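Local coordinates for protein cycloalternan-forming enzyme (Listeria monocytogenes serovar 1/2a, PDB 5F7U) that belongs to glycoside hydrolase family 31 and joins a TIM barrel to several beta domains, among them a family 6 carbohydrate-binding module, at residues G743-V748 and F795-A800; I705-K710 and S836-Y841; R829-G834 and Q877-E882; P728-A733 and E760-E765; D342-V347 and M723-P728. The protein carries 1 engineered substitution. All coordinates share one frame; numbering follows the deposited sequence.

In the fold
From the N terminus, 342-347 opens the longest loop, which contact 5 closes 376 residues later at 723-728. Before it closes, 705-710 has opened contact 2, so the two cross. Contact 4 starts at Pro728, shared with contact 5, and closes at 760-765; contact 1 opens inside it at 743-748 and closes at 795-800, so these also cross, and both nest within contact 2. Contact 3 opens at 829-834, contact 2 closes at 836-841, and contact 3 closes at 877-882, another crossing. Contacts 1 and 4 lie within the family 31 C-terminal domain, contact 5 fastens it to helix 343-354, contact 2 joins helix 702-715 to strand 835-842, and contact 3 pairs strands 825-830 and 874-879.

Contact 1: G743-V748 and F795-A800; sequences GDDLLV and FAKAGA
Asp744 presents its backbone carbonyl to Lys797, whose NZ donates to Asp744 O over 2.9 Å from above the carbonyl plane. The lysine gets there with CG anti to its backbone N and a bend at chi3 (74°), while the Asp744 carboxylate leads away to a salt bridge with Lys717. Asp745 follows, its O taking the Lys797 N-H in the carbonyl plane at 2.8 Å. Its side chain crosses that of Lys797 at about a right angle, and OD1 stays 4.4 Å from Lys797 NZ, too far for a salt bridge. Asp745 CB also packs on Ala800 CB, 3.6 Å away, at the far end of a type II turn from Lys797 to Ala800. From Leu746 on, the segments are neighbouring antiparallel strands in the sheet of the family 31 C-terminal domain, with strands 740-742 and 767-770 outside them. Leu746 and Ala796 form a non-hydrogen-bonded pair, with Leu746 CD2 4.1 Å from Ala796 CB on their shared face. Leu747 and Phe795 are the hydrogen-bonded pair, closed by Leu747 N to Phe795 O (2.7 Å) and Phe795 N to Leu747 O (2.9 Å). Leu747 O also lies at the edge of the Phe795 ring, near its plane. The Phe795 side chain, on the face it shares with Leu747, comes within about 5 Å of a bound alpha-D-glucopyranose, and its ring meets His777 at about 90°.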
# COMPACT_ATOMS: atom_id res chain seq x y z
N GLY A 743 -5.08 10.42 2.44
CA GLY A 743 -6.29 11.01 1.80
C GLY A 743 -5.85 12.02 0.74
O GLY A 743 -4.71 11.97 0.29
N ASP A 744 -6.73 12.95 0.36
CA ASP A 744 -6.38 13.91 -0.71
C ASP A 744 -5.51 15.03 -0.19
O ASP A 744 -4.78 15.65 -0.97
CB ASP A 744 -7.63 14.60 -1.30
CG ASP A 744 -8.65 13.63 -1.90
OD1 ASP A 744 -8.25 12.64 -2.54
OD2 ASP A 744 -9.87 13.89 -1.76
N ASP A 745 -5.62 15.34 1.11
CA ASP A 745 -5.21 16.65 1.62
C ASP A 745 -4.08 16.72 2.62
O ASP A 745 -3.56 17.82 2.85
CB ASP A 745 -6.40 17.34 2.26
CG ASP A 745 -7.54 17.47 1.32
OD1 ASP A 745 -7.35 18.08 0.25
OD2 ASP A 745 -8.63 16.94 1.64
N LEU A 746 -3.70 15.59 3.22
CA LEU A 746 -2.76 15.63 4.35
C LEU A 746 -1.43 15.11 3.91
O LEU A 746 -1.35 14.05 3.29
CB LEU A 746 -3.26 14.83 5.55
CG LEU A 746 -4.57 15.30 6.22
CD1 LEU A 746 -4.94 14.32 7.34
CD2 LEU A 746 -4.45 16.74 6.72
N LEU A 747 -0.39 15.90 4.19
CA LEU A 747 0.97 15.45 3.98
C LEU A 747 1.52 15.02 5.34
O LEU A 747 1.58 15.83 6.29
CB LEU A 747 1.82 16.56 3.33
CG LEU A 747 3.23 16.21 2.80
CD1 LEU A 747 3.72 17.36 1.93
CD2 LEU A 747 4.26 15.92 3.90
N VAL A 748 1.90 13.74 5.44
CA VAL A 748 2.36 13.19 6.72
C VAL A 748 3.84 12.87 6.61
O VAL A 748 4.26 12.21 5.67
CB VAL A 748 1.59 11.89 7.09
CG1 VAL A 748 2.10 11.29 8.40
CG2 VAL A 748 0.10 12.14 7.17
N PHE A 795 0.54 18.19 7.59
CA PHE A 795 0.14 19.46 6.97
C PHE A 795 -1.05 19.28 6.04
O PHE A 795 -1.14 18.27 5.32
CB PHE A 795 1.29 20.05 6.15
CG PHE A 795 2.61 20.03 6.86
CD1 PHE A 795 3.40 18.88 6.87
CD2 PHE A 795 3.09 21.18 7.53
CE1 PHE A 795 4.62 18.85 7.53
CE2 PHE A 795 4.32 21.17 8.17
CZ PHE A 795 5.09 20.00 8.18
N ALA A 796 -1.94 20.27 6.03
CA ALA A 796 -3.06 20.27 5.10
C ALA A 796 -2.76 21.14 3.89
O ALA A 796 -2.26 22.24 4.02
CB ALA A 796 -4.33 20.78 5.78
N LYS A 797 -3.13 20.61 2.73
CA LYS A 797 -3.00 21.26 1.43
C LYS A 797 -3.97 22.44 1.33
O LYS A 797 -5.05 22.40 1.91
CB LYS A 797 -3.36 20.22 0.38
CG LYS A 797 -3.15 20.60 -1.06
CD LYS A 797 -3.22 19.33 -1.91
CE LYS A 797 -4.62 18.78 -2.09
NZ LYS A 797 -4.55 17.66 -3.10
N ALA A 798 -3.57 23.47 0.59
CA ALA A 798 -4.44 24.63 0.33
C ALA A 798 -5.78 24.19 -0.25
O ALA A 798 -5.82 23.37 -1.18
CB ALA A 798 -3.74 25.62 -0.61
N GLY A 799 -6.87 24.72 0.29
CA GLY A 799 -8.20 24.40 -0.23
C GLY A 799 -8.83 23.20 0.45
O GLY A 799 -10.01 22.92 0.21
N ALA A 800 -8.08 22.52 1.32
CA ALA A 800 -8.58 21.30 2.01
C ALA A 800 -9.87 21.55 2.78
O ALA A 800 -10.03 22.58 3.43
CB ALA A 800 -7.52 20.73 2.95

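Contact 2: I705-K710 and S836-Y841; sequences IYTAAK and SEYSFY
Tyr841 and Tyr706 cross obliquely, their ring planes 39° apart, so the pair is neither a parallel stack nor a T-shape. Tyr706 CE2 comes to 3.4 Å from Tyr841 CE2, at the edge of the Tyr841 ring. Beyond that touch both hydroxyls turn to one water, which donates to Tyr706 OH (2.7 Å) and lies 2.8 Å from Tyr841 OH; Tyr706 OH is also bonded to Leu360 O. One face of the Tyr841 ring is covered by Lys710, whose chain crosses it at about a right angle. Bends at chi2, chi3 and chi4 lay the lysine CE over that face, a CH-pi contact with CE 4.1 Å from the Tyr841 centroid. Lys710 NZ makes an off-centre cation-pi contact with the same ring, while its salt bridge is with Asp714. The aromatic group thus joins helix 702-715, which follows the last barrel strand (657-660), to strand 835-842, the outermost strand of an antiparallel sheet in the C-terminal part; helix and strand cross at about 100°. Thr707 occupies the crossing point. Its OG1, beside the backbone N and already bonded to Pro703 O, accepts the Tyr841 N-H at 3.2 Å and lies near Phe840 CD1. The methyl CG2 lies 3.3 Å from Ser839 O. Thr707 and Tyr838 meet tip to tip, Tyr838 OH 3.3 Å from both CB and CG2 of Thr707.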
# COMPACT_ATOMS: atom_id res chain seq x y z
N ILE A 705 -10.89 9.88 6.93
CA ILE A 705 -10.26 8.59 6.60
C ILE A 705 -11.22 7.66 5.87
O ILE A 705 -10.87 7.05 4.86
CB ILE A 705 -9.68 7.92 7.87
CG1 ILE A 705 -8.52 8.77 8.43
CG2 ILE A 705 -9.27 6.46 7.61
CD1 ILE A 705 -8.03 8.32 9.80
N TYR A 706 -12.46 7.59 6.36
CA TYR A 706 -13.41 6.67 5.76
C TYR A 706 -13.89 7.16 4.41
O TYR A 706 -14.15 6.37 3.50
CB TYR A 706 -14.57 6.36 6.71
CG TYR A 706 -15.35 5.12 6.31
CD1 TYR A 706 -14.69 3.90 6.03
CD2 TYR A 706 -16.73 5.16 6.18
CE1 TYR A 706 -15.39 2.77 5.66
CE2 TYR A 706 -17.46 4.02 5.83
CZ TYR A 706 -16.78 2.83 5.56
OH TYR A 706 -17.51 1.72 5.19
N THR A 707 -14.01 8.49 4.25
CA THR A 707 -14.31 9.02 2.92
C THR A 707 -13.18 8.66 1.95
O THR A 707 -13.44 8.31 0.79
CB THR A 707 -14.56 10.55 2.95
OG1 THR A 707 -15.67 10.81 3.79
CG2 THR A 707 -14.89 11.10 1.55
N ALA A 708 -11.94 8.73 2.43
CA ALA A 708 -10.80 8.33 1.58
C ALA A 708 -10.87 6.84 1.23
O ALA A 708 -10.55 6.45 0.10
CB ALA A 708 -9.46 8.67 2.22
N ALA A 709 -11.32 6.02 2.17
CA ALA A 709 -11.48 4.58 1.91
C ALA A 709 -12.50 4.34 0.78
O ALA A 709 -12.28 3.52 -0.12
CB ALA A 709 -11.90 3.85 3.18
N LYS A 710 -13.59 5.11 0.78
CA LYS A 710 -14.59 5.01 -0.28
C LYS A 710 -14.02 5.49 -1.61
O LYS A 710 -14.33 4.91 -2.64
CB LYS A 710 -15.85 5.82 0.11
CG LYS A 710 -16.92 5.95 -0.97
CD LYS A 710 -17.74 4.69 -1.14
CE LYS A 710 -19.19 4.99 -1.51
NZ LYS A 710 -19.35 6.05 -2.55
N SER A 836 -12.95 25.50 -3.69
CA SER A 836 -12.72 24.09 -3.48
C SER A 836 -14.00 23.37 -3.14
O SER A 836 -14.99 23.98 -2.72
CB SER A 836 -11.59 23.85 -2.46
OG SER A 836 -11.81 24.53 -1.24
N GLU A 837 -14.00 22.07 -3.42
CA GLU A 837 -15.20 21.26 -3.22
C GLU A 837 -14.79 19.93 -2.65
O GLU A 837 -13.66 19.47 -2.87
CB GLU A 837 -16.00 21.11 -4.52
CG GLU A 837 -15.33 20.31 -5.62
CD GLU A 837 -16.01 20.41 -6.99
OE1 GLU A 837 -17.25 20.63 -7.06
OE2 GLU A 837 -15.30 20.26 -8.01
N TYR A 838 -15.70 19.32 -1.91
CA TYR A 838 -15.43 18.03 -1.31
C TYR A 838 -16.72 17.24 -1.19
O TYR A 838 -17.75 17.79 -0.82
CB TYR A 838 -14.84 18.26 0.07
CG TYR A 838 -14.52 17.01 0.87
CD1 TYR A 838 -13.38 16.25 0.58
CD2 TYR A 838 -15.32 16.63 1.96
CE1 TYR A 838 -13.06 15.13 1.34
CE2 TYR A 838 -15.01 15.51 2.72
CZ TYR A 838 -13.88 14.76 2.40
OH TYR A 838 -13.54 13.66 3.17
N SER A 839 -16.65 15.96 -1.52
CA SER A 839 -17.79 15.06 -1.39
C SER A 839 -17.56 14.19 -0.16
O SER A 839 -16.70 13.30 -0.18
CB SER A 839 -17.92 14.17 -2.64
OG SER A 839 -19.22 13.64 -2.76
N PHE A 840 -18.31 14.47 0.90
CA PHE A 840 -18.20 13.72 2.15
C PHE A 840 -19.11 12.48 2.16
O PHE A 840 -20.30 12.58 1.88
CB PHE A 840 -18.55 14.67 3.32
CG PHE A 840 -18.71 13.99 4.64
CD1 PHE A 840 -17.71 13.15 5.16
CD2 PHE A 840 -19.88 14.19 5.39
CE1 PHE A 840 -17.88 12.52 6.38
CE2 PHE A 840 -20.04 13.59 6.63
CZ PHE A 840 -19.04 12.74 7.12
N TYR A 841 -18.53 11.33 2.48
CA TYR A 841 -19.28 10.09 2.62
C TYR A 841 -19.84 9.97 4.03
O TYR A 841 -19.12 9.63 4.98
CB TYR A 841 -18.37 8.90 2.32
CG TYR A 841 -19.04 7.55 2.33
CD1 TYR A 841 -20.25 7.33 1.66
CD2 TYR A 841 -18.44 6.47 2.99
CE1 TYR A 841 -20.85 6.07 1.67
CE2 TYR A 841 -19.02 5.21 3.00
CZ TYR A 841 -20.22 5.02 2.34
OH TYR A 841 -20.79 3.77 2.36
O HOH W 1 -20.06 1.88 4.27

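Contact 3: R829-G834 and Q877-E882; sequences RVYPSG and QVFSTE
Arg829 leaves its strand with CG anti to the backbone N and then bends twice, at chi2 and chi3 (both 70°), so that its guanidinium folds back to Gln877. Gln877 sets its CG beside the backbone N and is extended beyond it, which brings OE1 to the edge of the guanidinium. Both NE (2.8 Å) and NH1 (3.1 Å) of Arg829 donate to Gln877 OE1, a side-on, two-nitrogen grip on one oxygen. OE1 lies in the guanidinium plane; NE meets it on a lone pair, NH1 from above the amide plane. The other terminal nitrogen, Arg829 NH2, donates in plane to Tyr831 OH at 2.9 Å, so all three nitrogens are engaged and the plane of the group is fixed, and Gln877 NE2 is held by Tyr810 O. These residues stand on the one parallel pairing in a mixed five-stranded sheet, strand 825-830 against 874-879. Its backbone bonds run from Val830 N to Gln877 O and from Phe879 N to Val830 O, both 2.9 Å, the second almost along the C=O axis. Beyond the strand end, Tyr831 lays CE1 over a face of the Phe879 ring, and Tyr831 CD1 sits 3.6 Å from Phe879 CB; the two rings are oblique to each other. Beyond Val830 and Val878, paired across the strands, Pro832 fits its CG against Val878 CG1 at 3.6 Å.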
# COMPACT_ATOMS: atom_id res chain seq x y z
N ARG A 829 -12.94 21.08 8.93
CA ARG A 829 -11.78 21.95 8.96
C ARG A 829 -11.50 22.41 7.53
O ARG A 829 -11.40 21.59 6.62
CB ARG A 829 -10.58 21.18 9.54
CG ARG A 829 -9.26 21.92 9.63
CD ARG A 829 -9.24 23.04 10.67
NE ARG A 829 -9.25 22.56 12.06
CZ ARG A 829 -8.18 22.14 12.73
NH1 ARG A 829 -8.32 21.79 14.01
NH2 ARG A 829 -6.99 22.07 12.13
N VAL A 830 -11.37 23.73 7.35
CA VAL A 830 -11.30 24.35 6.03
C VAL A 830 -10.09 25.27 5.96
O VAL A 830 -9.93 26.13 6.83
CB VAL A 830 -12.59 25.16 5.72
CG1 VAL A 830 -12.49 25.89 4.38
CG2 VAL A 830 -13.82 24.22 5.71
N TYR A 831 -9.27 25.08 4.93
CA TYR A 831 -8.14 25.96 4.63
C TYR A 831 -8.46 26.67 3.32
O TYR A 831 -8.12 26.16 2.24
CB TYR A 831 -6.82 25.14 4.58
CG TYR A 831 -6.51 24.51 5.91
CD1 TYR A 831 -5.84 25.23 6.91
CD2 TYR A 831 -6.93 23.21 6.20
CE1 TYR A 831 -5.59 24.67 8.16
CE2 TYR A 831 -6.67 22.63 7.44
CZ TYR A 831 -6.01 23.38 8.41
OH TYR A 831 -5.76 22.83 9.64
N PRO A 832 -9.13 27.85 3.40
CA PRO A 832 -9.64 28.47 2.18
C PRO A 832 -8.53 28.84 1.20
O PRO A 832 -7.51 29.42 1.60
CB PRO A 832 -10.34 29.74 2.67
CG PRO A 832 -10.57 29.55 4.13
CD PRO A 832 -9.44 28.66 4.60
N SER A 833 -8.74 28.48 -0.06
CA SER A 833 -7.84 28.81 -1.16
C SER A 833 -8.61 28.68 -2.46
O SER A 833 -8.86 27.57 -2.91
CB SER A 833 -6.64 27.87 -1.20
OG SER A 833 -5.79 28.29 -2.27
N GLY A 834 -9.01 29.82 -3.02
CA GLY A 834 -9.88 29.82 -4.21
C GLY A 834 -11.15 29.03 -3.97
O GLY A 834 -11.70 29.04 -2.86
N GLN A 877 -14.62 24.74 11.03
CA GLN A 877 -13.44 25.41 11.58
C GLN A 877 -12.64 25.98 10.42
O GLN A 877 -11.90 25.26 9.74
CB GLN A 877 -12.56 24.46 12.41
CG GLN A 877 -13.19 23.93 13.69
CD GLN A 877 -12.24 23.08 14.51
OE1 GLN A 877 -11.32 22.44 13.97
NE2 GLN A 877 -12.46 23.05 15.83
N VAL A 878 -12.78 27.28 10.21
CA VAL A 878 -12.19 27.94 9.04
C VAL A 878 -10.90 28.65 9.45
O VAL A 878 -10.91 29.51 10.34
CB VAL A 878 -13.18 28.96 8.42
CG1 VAL A 878 -12.64 29.51 7.09
CG2 VAL A 878 -14.56 28.35 8.21
N PHE A 879 -9.81 28.34 8.74
CA PHE A 879 -8.50 28.98 8.97
C PHE A 879 -8.59 30.40 8.41
O PHE A 879 -8.73 30.58 7.20
CB PHE A 879 -7.41 28.16 8.28
CG PHE A 879 -5.99 28.52 8.65
CD1 PHE A 879 -5.56 28.49 9.99
CD2 PHE A 879 -5.05 28.80 7.64
CE1 PHE A 879 -4.22 28.77 10.32
CE2 PHE A 879 -3.73 29.10 7.97
CZ PHE A 879 -3.31 29.07 9.30
N SER A 880 -8.55 31.40 9.30
CA SER A 880 -8.70 32.81 8.89
C SER A 880 -8.48 33.71 10.07
O SER A 880 -8.41 33.24 11.20
CB SER A 880 -10.12 33.09 8.34
OG SER A 880 -11.07 33.17 9.40
N THR A 881 -8.41 35.02 9.82
CA THR A 881 -8.47 35.99 10.92
C THR A 881 -9.91 36.06 11.45
O THR A 881 -10.82 35.48 10.87
CB THR A 881 -8.00 37.38 10.49
OG1 THR A 881 -8.84 37.84 9.42
CG2 THR A 881 -6.54 37.34 10.05
N GLU A 882 -10.10 36.80 12.54
CA GLU A 882 -11.41 36.89 13.20
C GLU A 882 -12.45 37.64 12.37
O GLU A 882 -12.21 38.80 12.02
CB GLU A 882 -11.28 37.57 14.56
CG GLU A 882 -12.57 37.52 15.37
CD GLU A 882 -12.38 37.96 16.82
OE1 GLU A 882 -11.33 38.53 17.14
OE2 GLU A 882 -13.30 37.73 17.63

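Contact 4: P728-A733 and E760-E765; sequences PEDVNA and EVYLPE
Tyr762 gives up the most surface here, its ring meeting Asp730 at the hydroxyl end and Asn732 over one face. With CG anti to the backbone N (chi1 174°), the tyrosine reaches out from strand 758-763 of a two-stranded antiparallel sheet in the family 31 C-terminal domain. It meets the loop that runs from helix 723-726 to strand 740-742. Asp730, also anti at chi1, comes tip to tip: Tyr762 OH donates to Asp730 OD2 across only 2.5 Å, on the syn lone pair. The carboxylate stands almost perpendicular to the ring, with OD2 near the ring plane. The other oxygen, Asp730 OD1, uses its anti lone pair to take the Asn732 N-H at 2.9 Å, an Asx turn. That turn sets Asn732 so that its CB lies over the ring, 3.6 Å from the Tyr762 centroid, a CH-pi contact, with the amide tilted 22° from the ring. A water then links Asp730 OD2 (2.7 Å) to the backbone N of Glu765 (2.8 Å), tying the loop to the backbone just after Pro764, whose CB packs beside OD2. With tyrosine, water and backbone N-H all donating to it, the Asp730 carboxylate is probably ionised despite Glu765 OE2 6.2 Å from OD2, and the short Tyr762 bond is consistent with a strong, charge-assisted one.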
# COMPACT_ATOMS: atom_id res chain seq x y z
N PRO A 728 4.09 14.01 -10.08
CA PRO A 728 5.07 13.22 -10.83
C PRO A 728 6.15 14.02 -11.53
O PRO A 728 7.23 13.47 -11.78
CB PRO A 728 4.21 12.48 -11.86
CG PRO A 728 2.97 13.30 -11.99
CD PRO A 728 2.72 13.82 -10.62
N GLU A 729 5.88 15.30 -11.81
CA GLU A 729 6.88 16.15 -12.49
C GLU A 729 7.86 16.77 -11.52
O GLU A 729 8.88 17.32 -11.95
CB GLU A 729 6.19 17.27 -13.26
CG GLU A 729 5.26 16.76 -14.34
CD GLU A 729 4.77 17.88 -15.22
OE1 GLU A 729 4.78 19.05 -14.77
OE2 GLU A 729 4.39 17.58 -16.36
N ASP A 730 7.57 16.68 -10.23
CA ASP A 730 8.38 17.33 -9.21
C ASP A 730 9.63 16.51 -8.92
O ASP A 730 9.56 15.46 -8.29
CB ASP A 730 7.57 17.54 -7.94
CG ASP A 730 8.28 18.44 -6.92
OD1 ASP A 730 9.54 18.38 -6.82
OD2 ASP A 730 7.58 19.19 -6.22
N VAL A 731 10.78 17.03 -9.37
CA VAL A 731 12.05 16.29 -9.24
C VAL A 731 12.42 15.94 -7.80
O VAL A 731 13.13 14.95 -7.55
CB VAL A 731 13.22 16.98 -9.98
CG1 VAL A 731 12.92 17.04 -11.47
CG2 VAL A 731 13.47 18.37 -9.43
N ASN A 732 11.93 16.73 -6.85
CA ASN A 732 12.25 16.48 -5.45
C ASN A 732 11.38 15.39 -4.82
O ASN A 732 11.69 14.93 -3.74
CB ASN A 732 12.18 17.75 -4.62
CG ASN A 732 13.52 18.46 -4.56
OD1 ASN A 732 13.70 19.45 -5.23
ND2 ASN A 732 14.49 17.91 -3.78
N ALA A 733 10.29 15.04 -5.49
CA ALA A 733 9.31 14.07 -4.96
C ALA A 733 9.65 12.63 -5.33
O ALA A 733 9.06 11.71 -4.77
CB ALA A 733 7.91 14.40 -5.47
N GLU A 760 13.31 16.57 8.06
CA GLU A 760 13.18 17.23 6.76
C GLU A 760 11.84 16.85 6.17
O GLU A 760 11.46 15.67 6.21
CB GLU A 760 14.27 16.77 5.80
CG GLU A 760 15.61 17.42 6.05
CD GLU A 760 16.69 16.98 5.07
OE1 GLU A 760 16.42 16.23 4.11
OE2 GLU A 760 17.83 17.38 5.27
N VAL A 761 11.09 17.84 5.68
CA VAL A 761 9.82 17.58 4.99
C VAL A 761 9.86 18.28 3.65
O VAL A 761 10.00 19.51 3.60
CB VAL A 761 8.59 18.09 5.78
CG1 VAL A 761 7.30 17.65 5.07
CG2 VAL A 761 8.59 17.58 7.22
N TYR A 762 9.73 17.52 2.56
CA TYR A 762 9.67 18.19 1.27
C TYR A 762 8.23 18.66 1.03
O TYR A 762 7.29 17.84 1.09
CB TYR A 762 10.16 17.31 0.08
CG TYR A 762 9.90 18.08 -1.21
CD1 TYR A 762 10.65 19.24 -1.50
CD2 TYR A 762 8.84 17.74 -2.06
CE1 TYR A 762 10.39 19.99 -2.63
CE2 TYR A 762 8.56 18.49 -3.20
CZ TYR A 762 9.33 19.63 -3.47
OH TYR A 762 9.07 20.39 -4.58
N LEU A 763 8.06 19.97 0.79
CA LEU A 763 6.74 20.51 0.49
C LEU A 763 6.63 20.85 -0.98
O LEU A 763 7.35 21.72 -1.46
CB LEU A 763 6.46 21.77 1.33
CG LEU A 763 6.50 21.57 2.85
CD1 LEU A 763 6.32 22.94 3.51
CD2 LEU A 763 5.46 20.57 3.34
N PRO A 764 5.73 20.15 -1.70
CA PRO A 764 5.47 20.53 -3.10
C PRO A 764 4.88 21.92 -3.21
O PRO A 764 4.45 22.51 -2.22
CB PRO A 764 4.43 19.50 -3.56
CG PRO A 764 4.60 18.35 -2.62
CD PRO A 764 4.89 19.01 -1.29
N GLU A 765 4.88 22.46 -4.43
CA GLU A 765 4.43 23.83 -4.65
C GLU A 765 2.99 23.99 -4.14
O GLU A 765 2.21 23.07 -4.21
CB GLU A 765 4.61 24.24 -6.12
CG GLU A 765 5.54 25.44 -6.23
CD GLU A 765 6.31 25.54 -7.54
OE1 GLU A 765 5.70 25.95 -8.56
OE2 GLU A 765 7.53 25.24 -7.53
O HOH W 2 5.49 20.85 -6.66

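Contact 5: D342-V347 and M723-P728; sequences DQNDIV and MAMDYP
Gln343 starts with its CB against the backbone carbonyl of Met725, 3.2 Å from Met725 O. CG lies beside the backbone N and rests on the proline ring, 3.6 Å from Pro728 CG. A bend at chi2 (-66°) then carries CD past Pro728 CB, the two side chains sliding by in opposite directions. At the tip NE2 bonds to Ser293 O and to a water at 2.8 Å, and the same water is a weak donor to Ala724 O. A second water sits between the backbones, accepting from Gln343 N and donating to Met725 O. Gln343 is the first residue of helix 343-354, which follows strand 333-338 and leads toward the first strand of the TIM barrel, while 723-728, in the family 31 C-terminal domain, holds a short, weakly bonded helix, about 723-726, and the loop after it. Asp342 is the N-cap of the longer helix, its OD1 accepting from Asp345 N at 2.9 Å. One residue past Gln343, Asn344 sends ND2 to Asp726 OD1 (3.0 Å, N-H...O angle 161°). The acceptor lies in the amide plane, but the amide comes from above the carboxylate, the two planes being 89° apart. Asp726 OD2 also forms a salt bridge with Arg721, so both carboxylate oxygens have a partner. Met725, bent at chi2 and chi3, curls its CE against Val347 CG2 at 3.6 Å, a crossing at about a right angle, while its CB lies 3.9 Å from Asn344 OD1.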
# COMPACT_ATOMS: atom_id res chain seq x y z
N ASP A 342 -4.03 11.59 -14.64
CA ASP A 342 -2.92 11.77 -13.71
C ASP A 342 -2.46 10.40 -13.18
O ASP A 342 -2.96 9.38 -13.64
CB ASP A 342 -3.29 12.77 -12.59
CG ASP A 342 -4.45 12.32 -11.71
OD1 ASP A 342 -4.67 11.12 -11.47
OD2 ASP A 342 -5.11 13.24 -11.15
N GLN A 343 -1.52 10.36 -12.23
CA GLN A 343 -0.94 9.06 -11.81
C GLN A 343 -1.96 8.20 -11.10
O GLN A 343 -1.96 6.97 -11.24
CB GLN A 343 0.28 9.24 -10.90
CG GLN A 343 1.38 10.10 -11.52
CD GLN A 343 2.01 9.43 -12.74
OE1 GLN A 343 1.60 9.68 -13.89
NE2 GLN A 343 3.01 8.60 -12.51
N ASN A 344 -2.84 8.85 -10.33
CA ASN A 344 -3.86 8.10 -9.62
C ASN A 344 -4.91 7.54 -10.54
O ASN A 344 -5.47 6.46 -10.28
CB ASN A 344 -4.45 8.97 -8.52
CG ASN A 344 -3.43 9.29 -7.46
OD1 ASN A 344 -2.78 8.38 -6.93
ND2 ASN A 344 -3.23 10.58 -7.19
N ASP A 345 -5.14 8.25 -11.64
CA ASP A 345 -6.03 7.76 -12.69
C ASP A 345 -5.44 6.56 -13.42
O ASP A 345 -6.19 5.67 -13.86
CB ASP A 345 -6.35 8.87 -13.69
CG ASP A 345 -7.56 8.55 -14.53
OD1 ASP A 345 -8.55 8.07 -13.95
OD2 ASP A 345 -7.50 8.77 -15.76
N ILE A 346 -4.10 6.50 -13.52
CA ILE A 346 -3.44 5.32 -14.10
C ILE A 346 -3.74 4.11 -13.21
O ILE A 346 -4.12 3.04 -13.70
CB ILE A 346 -1.92 5.54 -14.29
CG1 ILE A 346 -1.70 6.55 -15.43
CG2 ILE A 346 -1.18 4.22 -14.53
CD1 ILE A 346 -0.26 7.07 -15.52
N VAL A 347 -3.61 4.30 -11.89
CA VAL A 347 -4.00 3.25 -10.93
C VAL A 347 -5.47 2.86 -11.06
O VAL A 347 -5.79 1.65 -11.06
CB VAL A 347 -3.61 3.62 -9.47
CG1 VAL A 347 -3.97 2.48 -8.51
CG2 VAL A 347 -2.12 3.88 -9.43
N MET A 723 4.94 10.48 -2.73
CA MET A 723 4.72 11.86 -3.20
C MET A 723 4.59 12.01 -4.71
O MET A 723 3.81 12.83 -5.19
CB MET A 723 5.81 12.81 -2.68
CG MET A 723 5.90 12.97 -1.15
SD MET A 723 4.40 13.53 -0.33
CE MET A 723 4.17 15.12 -1.13
N ALA A 724 5.32 11.18 -5.45
CA ALA A 724 5.32 11.25 -6.92
C ALA A 724 4.00 10.76 -7.54
O ALA A 724 3.75 10.96 -8.72
CB ALA A 724 6.52 10.49 -7.51
N MET A 725 3.13 10.12 -6.73
CA MET A 725 1.79 9.78 -7.23
C MET A 725 0.94 11.02 -7.41
O MET A 725 0.06 11.04 -8.27
CB MET A 725 1.06 8.81 -6.29
CG MET A 725 1.69 7.43 -6.16
SD MET A 725 1.97 6.56 -7.70
CE MET A 725 0.30 6.25 -8.24
N ASP A 726 1.16 12.05 -6.59
CA ASP A 726 0.41 13.30 -6.75
C ASP A 726 1.20 14.38 -7.50
O ASP A 726 0.60 15.35 -8.05
CB ASP A 726 -0.03 13.86 -5.38
CG ASP A 726 -1.14 13.05 -4.73
OD1 ASP A 726 -1.47 11.93 -5.17
OD2 ASP A 726 -1.70 13.56 -3.73
N TYR A 727 2.52 14.24 -7.50
CA TYR A 727 3.43 15.27 -8.07
C TYR A 727 4.50 14.64 -8.96
O TYR A 727 5.69 14.71 -8.64
CB TYR A 727 4.05 16.12 -6.95
CG TYR A 727 3.04 16.72 -6.02
CD1 TYR A 727 2.40 17.93 -6.33
CD2 TYR A 727 2.68 16.06 -4.85
CE1 TYR A 727 1.44 18.46 -5.48
CE2 TYR A 727 1.74 16.60 -3.98
CZ TYR A 727 1.11 17.79 -4.31
OH TYR A 727 0.16 18.30 -3.44
N PRO A 728 4.09 14.01 -10.08
CA PRO A 728 5.07 13.22 -10.83
C PRO A 728 6.15 14.02 -11.53
O PRO A 728 7.23 13.47 -11.78
CB PRO A 728 4.21 12.48 -11.86
CG PRO A 728 2.97 13.30 -11.99
CD PRO A 728 2.72 13.82 -10.62
O HOH W 3 4.05 8.34 -9.89
O HOH W 4 -0.70 12.57 -10.57